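Local coordinates for amino Transferase (Eubacterium rectale, PDB 3ELE), which probably catalyses transfer of amino groups between amino acids and keto acids, using bound pyridoxal-5'-phosphate as cofactor, at residues A[179-183]-A[219-224]; A[45-50]-A[247-253]. All coordinates share one frame; numbering follows the deposited sequence.

Interaction 1. Residues A[179-183]-A[219-224]; sequences NSPNN and PYREIV. With PLP (pyridoxal-5'-phosphate), chain E.
P181 and Y220 form the tightly packed part of this buried contact. The peptide bond before P181 is cis, and the proline ring lies against the backbone and CB of Y220. P181 CG is 3.3 Å from Y220 O, and P181 CB is 3.8 Å from Y220 CB. Y220 O also accepts the I223 amide in a type I turn from Y220 to I223. At the far end the packing slackens: P181 CG is 4.3 Å from CB of the partly exposed V224. Here R221 leads away to a salt bridge with E218. Water 1 bridges the two segments, donating to P181 O and accepting from Y220 N.

The other side of the contact is closed by the cofactor. Y220 CG stands anti to its carbonyl carbon (chi1 -57°), and the ring is directed at the cofactor, with PLP O3 near its plane at the edge. Its hydroxyl is hydrogen-bonded to PLP O3 at 2.6 Å. N183 ND2 donates to the same O3 at 2.8 Å, with an N-H...O angle of 142°. Y220 OH also bonds to Y335, while N183 OD1 accepts from R372, which fixes which way the amide is turned. N179 OD1 lies 3.2 Å from the PLP methyl C2A and accepts the backbone N-H of N183 from above its carbonyl plane. A phenylalanine in place of Y220 would probably leave O3 with the N183 bond but without the hydroxyl one, and Y335 without its hydroxyl partner. Paired asparagine and tyrosine bonds to O3 are characteristic of class I and II (fold type I) aminotransferases, as in aspartate aminotransferase.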
loop_
_atom_site.group_PDB
_atom_site.type_symbol
_atom_site.label_atom_id
_atom_site.label_comp_id
_atom_site.label_asym_id
_atom_site.label_seq_id
_atom_site.Cartn_x
_atom_site.Cartn_y
_atom_site.Cartn_z
ATOM N N ASN A 179 -11.979 1.607 18.471
ATOM C CA ASN A 179 -12.051 2.745 17.557
ATOM C C ASN A 179 -12.754 3.829 18.328
ATOM O O ASN A 179 -13.976 3.790 18.454
ATOM C CB ASN A 179 -12.782 2.253 16.330
ATOM C CG ASN A 179 -13.116 3.324 15.317
ATOM O OD1 ASN A 179 -14.205 3.277 14.768
ATOM N ND2 ASN A 179 -12.201 4.267 15.044
ATOM N N SER A 180 -11.956 4.736 18.912
ATOM C CA SER A 180 -12.442 5.861 19.706
ATOM C C SER A 180 -11.628 7.141 19.394
ATOM O O SER A 180 -10.404 7.147 19.603
ATOM C CB SER A 180 -12.356 5.509 21.184
ATOM O OG SER A 180 -12.877 6.550 21.981
ATOM N N PRO A 181 -12.284 8.214 18.870
ATOM C CA PRO A 181 -13.698 8.338 18.497
ATOM C C PRO A 181 -14.161 7.341 17.417
ATOM O O PRO A 181 -13.394 7.013 16.491
ATOM C CB PRO A 181 -13.812 9.779 18.060
ATOM C CG PRO A 181 -12.708 10.459 18.780
ATOM C CD PRO A 181 -11.604 9.507 18.681
ATOM N N ASN A 182 -15.412 6.894 17.568
ATOM C CA ASN A 182 -15.973 5.744 16.840
ATOM C C ASN A 182 -16.779 5.968 15.555
ATOM O O ASN A 182 -17.646 6.840 15.482
ATOM C CB ASN A 182 -16.888 4.987 17.821
ATOM C CG ASN A 182 -17.331 3.581 17.321
ATOM O OD1 ASN A 182 -18.482 3.387 16.929
ATOM N ND2 ASN A 182 -16.437 2.617 17.383
ATOM N N ASN A 183 -16.477 5.134 14.557
ATOM C CA ASN A 183 -17.289 4.988 13.342
ATOM C C ASN A 183 -17.942 3.603 13.586
ATOM O O ASN A 183 -17.215 2.593 13.624
ATOM C CB ASN A 183 -16.427 4.965 12.081
ATOM C CG ASN A 183 -17.225 4.652 10.818
ATOM O OD1 ASN A 183 -18.452 4.783 10.802
ATOM N ND2 ASN A 183 -16.527 4.266 9.746
ATOM N N PRO A 219 -8.033 7.135 13.729
ATOM C CA PRO A 219 -8.022 8.254 12.762
ATOM C C PRO A 219 -8.918 9.458 13.112
ATOM O O PRO A 219 -8.651 10.552 12.588
ATOM C CB PRO A 219 -8.437 7.592 11.437
ATOM C CG PRO A 219 -9.329 6.461 11.842
ATOM C CD PRO A 219 -8.704 5.948 13.159
ATOM N N TYR A 220 -9.931 9.274 13.981
ATOM C CA TYR A 220 -10.828 10.370 14.437
ATOM C C TYR A 220 -10.369 11.041 15.742
ATOM O O TYR A 220 -11.110 11.882 16.276
ATOM C CB TYR A 220 -12.279 9.859 14.633
ATOM C CG TYR A 220 -12.851 9.245 13.389
ATOM C CD1 TYR A 220 -13.292 10.047 12.363
ATOM C CD2 TYR A 220 -12.910 7.858 13.216
ATOM C CE1 TYR A 220 -13.799 9.509 11.196
ATOM C CE2 TYR A 220 -13.419 7.303 12.027
ATOM C CZ TYR A 220 -13.849 8.155 11.021
ATOM O OH TYR A 220 -14.350 7.712 9.829
ATOM N N ARG A 221 -9.175 10.688 16.254
ATOM C CA ARG A 221 -8.639 11.210 17.529
ATOM C C ARG A 221 -8.860 12.698 17.746
ATOM O O ARG A 221 -9.333 13.081 18.814
ATOM C CB ARG A 221 -7.142 10.844 17.710
ATOM C CG ARG A 221 -6.442 11.562 18.914
ATOM C CD ARG A 221 -5.100 10.965 19.262
ATOM N NE ARG A 221 -5.286 9.783 20.093
ATOM C CZ ARG A 221 -5.526 9.805 21.402
ATOM N NH1 ARG A 221 -5.686 10.934 22.082
ATOM N NH2 ARG A 221 -5.666 8.669 22.041
ATOM N N GLU A 222 -8.549 13.520 16.733
ATOM C CA GLU A 222 -8.702 14.984 16.848
ATOM C C GLU A 222 -10.110 15.488 16.501
ATOM O O GLU A 222 -10.393 16.659 16.738
ATOM C CB GLU A 222 -7.653 15.749 16.039
ATOM C CG GLU A 222 -6.199 15.503 16.474
ATOM C CD GLU A 222 -5.643 14.171 16.034
ATOM O OE1 GLU A 222 -6.078 13.661 14.965
ATOM O OE2 GLU A 222 -4.778 13.628 16.768
ATOM N N ILE A 223 -10.966 14.626 15.929
ATOM C CA ILE A 223 -12.362 14.954 15.621
ATOM C C ILE A 223 -13.166 14.580 16.867
ATOM O O ILE A 223 -13.818 13.546 16.929
ATOM C CB ILE A 223 -12.891 14.262 14.321
ATOM C CG1 ILE A 223 -11.943 14.580 13.138
ATOM C CG2 ILE A 223 -14.362 14.684 14.035
ATOM C CD1 ILE A 223 -12.596 14.572 11.756
ATOM N N VAL A 224 -13.048 15.440 17.874
ATOM C CA VAL A 224 -13.715 15.272 19.175
ATOM C C VAL A 224 -14.193 16.665 19.612
ATOM O O VAL A 224 -13.543 17.665 19.291
ATOM C CB VAL A 224 -12.799 14.551 20.220
ATOM C CG1 VAL A 224 -11.513 15.335 20.481
ATOM C CG2 VAL A 224 -13.565 14.278 21.536
HETATM N N1 PLP E . -10.905 3.217 10.588
HETATM C C2 PLP E . -12.180 3.783 10.648
HETATM C C2A PLP E . -13.025 3.552 11.860
HETATM C C3 PLP E . -12.651 4.589 9.591
HETATM O O3 PLP E . -13.898 5.164 9.651
HETATM C C4 PLP E . -11.853 4.796 8.442
HETATM C C4A PLP E . -12.584 5.275 7.201
HETATM O O4A PLP E . -13.120 4.460 6.448
HETATM C C5 PLP E . -10.552 4.207 8.406
HETATM C C6 PLP E . -10.090 3.414 9.486
HETATM C C5A PLP E . -9.626 4.336 7.215
HETATM O O4P PLP E . -8.758 5.422 7.295
HETATM P P PLP E . -7.637 5.562 6.145
HETATM O O1P PLP E . -6.385 6.153 6.726
HETATM O O2P PLP E . -8.122 6.530 5.105
HETATM O O3P PLP E . -7.323 4.251 5.503
HETATM O O HOH W 1 -10.618 7.063 15.753
#

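Interaction 2. Residues A[45-50]-A[247-253]; sequences PSIPAP and SKSLSLP. With PLP (pyridoxal-5'-phosphate), chain E.
S247 turns its carbonyl oxygen to the ring of P45, 3.3 Å from P45 CG. Its hydroxyl points to the cofactor instead, within hydrogen-bonding distance of phosphate oxygens O1P and O2P and hydrogen-bonded to S245 OG. K248 passes P45 with its CG, bends at chi2 (82°) and then runs out extended. NZ ends 3.1 Å from PLP C4A, too far for a covalent link in this model, and the Y72 hydroxyl of the second subunit makes a weak hydrogen bond to NZ. L250 crosses P50 at about a right angle, with L250 CD2 3.6 Å from P50 CG. The L250 carbonyl oxygen fits closely against the methyl of A49, with CB at 3.0 Å.

S251 lies in the left-handed helical region. Its OG donates to I47 O at 2.6 Å, tilted 36° out of the carbonyl plane. Water 2 adds a second polar link, between A49 N and S251 O. L252 brings CD2 to 4.0 Å from A49 CB. P253 closes the contact, its ring sliding past that of P45 with the two CG atoms 3.9 Å apart. H70 of the second subunit packs on both L252 and P253. The 247-253 loop thus joins the 45-50 segment, the dimer interface and the phosphate. It carries the lysine that, as in other fold type I aminotransferases, probably forms the Schiff base with PLP.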
loop_
_atom_site.group_PDB
_atom_site.type_symbol
_atom_site.label_atom_id
_atom_site.label_comp_id
_atom_site.label_asym_id
_atom_site.label_seq_id
_atom_site.Cartn_x
_atom_site.Cartn_y
_atom_site.Cartn_z
ATOM N N PRO A 45 -14.213 12.856 4.374
ATOM C CA PRO A 45 -13.852 14.193 4.843
ATOM C C PRO A 45 -14.382 15.299 3.911
ATOM O O PRO A 45 -14.200 15.225 2.697
ATOM C CB PRO A 45 -12.317 14.158 4.842
ATOM C CG PRO A 45 -12.001 12.767 5.201
ATOM C CD PRO A 45 -13.067 11.928 4.514
ATOM N N SER A 46 -15.088 16.261 4.498
ATOM C CA SER A 46 -15.702 17.362 3.776
ATOM C C SER A 46 -15.087 18.747 4.026
ATOM O O SER A 46 -15.459 19.689 3.323
ATOM C CB SER A 46 -17.194 17.374 4.093
ATOM O OG SER A 46 -17.401 17.472 5.481
ATOM N N ILE A 47 -14.188 18.892 5.011
ATOM C CA ILE A 47 -13.510 20.192 5.287
ATOM C C ILE A 47 -12.142 20.175 4.581
ATOM O O ILE A 47 -11.517 19.102 4.509
ATOM C CB ILE A 47 -13.374 20.522 6.816
ATOM C CG1 ILE A 47 -12.414 19.546 7.562
ATOM C CG2 ILE A 47 -14.776 20.560 7.474
ATOM C CD1 ILE A 47 -12.277 19.824 9.086
ATOM N N PRO A 48 -11.687 21.329 4.026
ATOM C CA PRO A 48 -10.385 21.334 3.370
ATOM C C PRO A 48 -9.228 21.220 4.364
ATOM O O PRO A 48 -9.370 21.597 5.538
ATOM C CB PRO A 48 -10.352 22.695 2.679
ATOM C CG PRO A 48 -11.170 23.532 3.509
ATOM C CD PRO A 48 -12.306 22.665 3.954
ATOM N N ALA A 49 -8.097 20.695 3.883
ATOM C CA ALA A 49 -6.882 20.571 4.682
ATOM C C ALA A 49 -6.482 21.970 5.170
ATOM O O ALA A 49 -6.792 22.962 4.492
ATOM C CB ALA A 49 -5.729 19.969 3.833
ATOM N N PRO A 50 -5.800 22.069 6.330
ATOM C CA PRO A 50 -5.305 23.387 6.748
ATOM C C PRO A 50 -4.278 23.877 5.718
ATOM O O PRO A 50 -3.577 23.054 5.101
ATOM C CB PRO A 50 -4.617 23.093 8.095
ATOM C CG PRO A 50 -4.266 21.685 8.003
ATOM C CD PRO A 50 -5.384 21.035 7.291
ATOM N N SER A 247 -5.944 11.076 7.346
ATOM C CA SER A 247 -7.109 11.126 6.469
ATOM C C SER A 247 -8.193 12.087 6.972
ATOM O O SER A 247 -8.796 12.788 6.167
ATOM C CB SER A 247 -7.689 9.721 6.246
ATOM O OG SER A 247 -6.709 8.835 5.678
ATOM N N LYS A 248 -8.409 12.138 8.285
ATOM C CA LYS A 248 -9.430 13.022 8.893
ATOM C C LYS A 248 -8.880 14.302 9.503
ATOM O O LYS A 248 -9.481 15.384 9.349
ATOM C CB LYS A 248 -10.236 12.260 9.948
ATOM C CG LYS A 248 -11.266 11.314 9.372
ATOM C CD LYS A 248 -10.712 9.982 8.948
ATOM C CE LYS A 248 -11.666 9.232 8.031
ATOM N NZ LYS A 248 -11.057 7.951 7.601
ATOM N N SER A 249 -7.753 14.172 10.203
ATOM C CA SER A 249 -7.097 15.287 10.888
ATOM C C SER A 249 -6.638 16.373 9.912
ATOM O O SER A 249 -6.887 17.536 10.148
ATOM C CB SER A 249 -5.937 14.780 11.763
ATOM O OG SER A 249 -4.896 14.252 10.981
ATOM N N LEU A 250 -6.031 15.964 8.799
ATOM C CA LEU A 250 -5.572 16.862 7.734
ATOM C C LEU A 250 -6.440 16.828 6.454
ATOM O O LEU A 250 -6.127 17.540 5.503
ATOM C CB LEU A 250 -4.102 16.546 7.390
ATOM C CG LEU A 250 -3.036 16.897 8.429
ATOM C CD1 LEU A 250 -1.672 16.332 7.991
ATOM C CD2 LEU A 250 -2.958 18.424 8.662
ATOM N N SER A 251 -7.515 16.028 6.427
ATOM C CA SER A 251 -8.378 15.891 5.233
ATOM C C SER A 251 -7.607 15.410 3.990
ATOM O O SER A 251 -7.817 15.907 2.865
ATOM C CB SER A 251 -9.192 17.173 4.949
ATOM O OG SER A 251 -10.138 17.383 5.963
ATOM N N LEU A 252 -6.734 14.419 4.210
ATOM C CA LEU A 252 -5.907 13.848 3.160
ATOM C C LEU A 252 -6.181 12.338 2.964
ATOM O O LEU A 252 -5.228 11.560 2.867
ATOM C CB LEU A 252 -4.422 14.110 3.492
ATOM C CG LEU A 252 -3.957 15.535 3.774
ATOM C CD1 LEU A 252 -2.502 15.576 4.137
ATOM C CD2 LEU A 252 -4.231 16.476 2.586
ATOM N N PRO A 253 -7.476 11.925 2.851
ATOM C CA PRO A 253 -7.765 10.486 2.734
ATOM C C PRO A 253 -7.208 9.790 1.490
ATOM O O PRO A 253 -6.847 8.617 1.567
ATOM C CB PRO A 253 -9.297 10.428 2.751
ATOM C CG PRO A 253 -9.732 11.682 2.281
ATOM C CD PRO A 253 -8.733 12.693 2.769
HETATM N N1 PLP E . -10.905 3.217 10.588
HETATM C C2 PLP E . -12.180 3.783 10.648
HETATM C C2A PLP E . -13.025 3.552 11.860
HETATM C C3 PLP E . -12.651 4.589 9.591
HETATM O O3 PLP E . -13.898 5.164 9.651
HETATM C C4 PLP E . -11.853 4.796 8.442
HETATM C C4A PLP E . -12.584 5.275 7.201
HETATM O O4A PLP E . -13.120 4.460 6.448
HETATM C C5 PLP E . -10.552 4.207 8.406
HETATM C C6 PLP E . -10.090 3.414 9.486
HETATM C C5A PLP E . -9.626 4.336 7.215
HETATM O O4P PLP E . -8.758 5.422 7.295
HETATM P P PLP E . -7.637 5.562 6.145
HETATM O O1P PLP E . -6.385 6.153 6.726
HETATM O O2P PLP E . -8.122 6.530 5.105
HETATM O O3P PLP E . -7.323 4.251 5.503
HETATM O O HOH W 2 -8.275 18.659 1.812
#

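Interactions 1 and 2 meet at the PLP pocket, their centres about 13 Å apart. Interaction 1 is nested along the chain inside the loop closed by interaction 2. The first grips O3 on the pyridine ring, and the second supplies the lysine and part of the phosphate site. K248 makes most of the contacts between them. Its CB packs 3.5 Å from P219 O and 3.8 Å from I223 CD1, while its CE lies 3.6 Å from Y220 OH. Further out, E222 OE1 is 3.4 Å from S249 CB, and the hydroxyl of Y244 bonds to both E222 and S249. The 219-224 loop therefore lines the path of the lysine toward the cofactor.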